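Local coordinates for protein cytochrome P450 (Bacillus megaterium, PDB 5L92) that binds heme and the steroid corticosterone and probably acts as a cytochrome P450 monooxygenase that hydroxylates steroids, at residues R322-E325 with D329-V332. Sequence-based numbering, arbitrary orientation.
Sequences RDAE and DPEV
Arg-322 runs across the side chain of Glu-331 at about a right angle and ends in a salt bridge with it. Arg-322 CB lies 3.3 Å from Glu-331 OE2. Arg-322 CG, anti to the carbonyl carbon (chi1 -53°), still has Glu-331 OE2 at 3.9 Å. The chain bends at chi2, and Arg-322 CD passes 3.7 Å from Pro-330 O. Glu-331 OE1 comes to the edge of the guanidinium, near its plane, though guanidinium and carboxylate planes are 48° apart. Arg-322 NH1 reaches Glu-331 OE1 at 2.9 Å, but the hydrogen bond is bent and weak. NH2 bonds to Tyr-285 O, and Phe-26 and Tyr-285 each make a cation-pi contact with the group. Both segments lie in the loop after helix 317-320, the meander region of the P450 fold. Here Pro-330 O accepts from NH1 of Arg-284, the arginine of the Glu-X-X-Arg motif in helix 275-285. Residues Asp-329 to Val-332 form a type I beta turn, closed by Val-332 N to Asp-329 O. Cutting Arg-322 back to alanine would probably leave Glu-331 without this salt-bridge partner and Tyr-285 O without this donor. Pro-330 packs its ring on residues 322-324, CB 3.2 Å from Arg-322 O and CG 4.1 Å from Ala-324 CB. Asp-323 OD1 accepts from Glu-325 N in an Asx turn, while OD2 takes Tyr-52 N.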
loop_
_atom_site.group_PDB
_atom_site.type_symbol
_atom_site.label_atom_id
_atom_site.label_comp_id
_atom_site.label_asym_id
_atom_site.label_seq_id
_atom_site.Cartn_x
_atom_site.Cartn_y
_atom_site.Cartn_z
ATOM N N ARG A 322 14.524 -8.347 -4.869
ATOM C CA ARG A 322 15.090 -9.296 -5.818
ATOM C C ARG A 322 16.628 -9.305 -5.808
ATOM O O ARG A 322 17.243 -9.854 -6.718
ATOM C CB ARG A 322 14.606 -8.976 -7.234
ATOM C CG ARG A 322 13.111 -8.847 -7.464
ATOM C CD ARG A 322 12.402 -10.157 -7.325
ATOM N NE ARG A 322 10.978 -10.137 -7.674
ATOM C CZ ARG A 322 10.470 -10.680 -8.780
ATOM N NH1 ARG A 322 11.244 -11.281 -9.674
ATOM N NH2 ARG A 322 9.181 -10.647 -8.981
ATOM N N ASP A 323 17.251 -8.700 -4.812
ATOM C CA ASP A 323 18.697 -8.555 -4.737
ATOM C C ASP A 323 19.318 -9.878 -4.273
ATOM O O ASP A 323 18.981 -10.381 -3.191
ATOM C CB ASP A 323 19.000 -7.415 -3.760
ATOM C CG ASP A 323 20.467 -7.037 -3.712
ATOM O OD1 ASP A 323 21.324 -7.948 -3.773
ATOM O OD2 ASP A 323 20.759 -5.816 -3.593
ATOM N N ALA A 324 20.213 -10.449 -5.085
ATOM C CA ALA A 324 20.698 -11.805 -4.787
ATOM C C ALA A 324 21.492 -11.867 -3.484
ATOM O O ALA A 324 21.467 -12.898 -2.793
ATOM C CB ALA A 324 21.547 -12.324 -5.928
ATOM N N GLU A 325 22.170 -10.768 -3.121
ATOM C CA GLU A 325 22.935 -10.717 -1.882
ATOM C C GLU A 325 22.061 -10.940 -0.654
ATOM O O GLU A 325 22.568 -11.321 0.396
ATOM C CB GLU A 325 23.679 -9.376 -1.772
ATOM C CG GLU A 325 24.744 -9.111 -2.883
ATOM C CD GLU A 325 26.095 -9.793 -2.656
ATOM O OE1 GLU A 325 26.643 -9.754 -1.526
ATOM O OE2 GLU A 325 26.640 -10.358 -3.633
ATOM N N ASP A 329 18.204 -17.183 -4.819
ATOM C CA ASP A 329 17.311 -17.502 -5.941
ATOM C C ASP A 329 16.185 -16.483 -6.014
ATOM O O ASP A 329 14.993 -16.827 -5.978
ATOM C CB ASP A 329 16.738 -18.903 -5.821
ATOM C CG ASP A 329 17.814 -19.948 -5.786
ATOM O OD1 ASP A 329 18.570 -20.030 -6.776
ATOM O OD2 ASP A 329 17.910 -20.667 -4.770
ATOM N N PRO A 330 16.552 -15.229 -6.022
ATOM C CA PRO A 330 15.630 -14.116 -5.938
ATOM C C PRO A 330 14.469 -14.072 -6.868
ATOM O O PRO A 330 13.454 -13.588 -6.486
ATOM C CB PRO A 330 16.537 -12.923 -6.165
ATOM C CG PRO A 330 17.708 -13.440 -6.827
ATOM C CD PRO A 330 17.897 -14.800 -6.357
ATOM N N GLU A 331 14.636 -14.566 -8.074
ATOM C CA GLU A 331 13.576 -14.511 -9.036
ATOM C C GLU A 331 12.572 -15.673 -8.892
ATOM O O GLU A 331 11.685 -15.815 -9.672
ATOM C CB GLU A 331 14.136 -14.335 -10.452
ATOM C CG GLU A 331 15.208 -13.239 -10.674
ATOM C CD GLU A 331 14.803 -11.737 -10.425
ATOM O OE1 GLU A 331 13.856 -11.226 -10.966
ATOM O OE2 GLU A 331 15.508 -10.999 -9.736
ATOM N N VAL A 332 12.721 -16.471 -7.851
ATOM C CA VAL A 332 11.844 -17.571 -7.585
ATOM C C VAL A 332 10.926 -17.386 -6.405
ATOM O O VAL A 332 11.345 -17.153 -5.317
ATOM C CB VAL A 332 12.634 -18.878 -7.391
ATOM C CG1 VAL A 332 11.725 -20.030 -7.128
ATOM C CG2 VAL A 332 13.440 -19.178 -8.617
#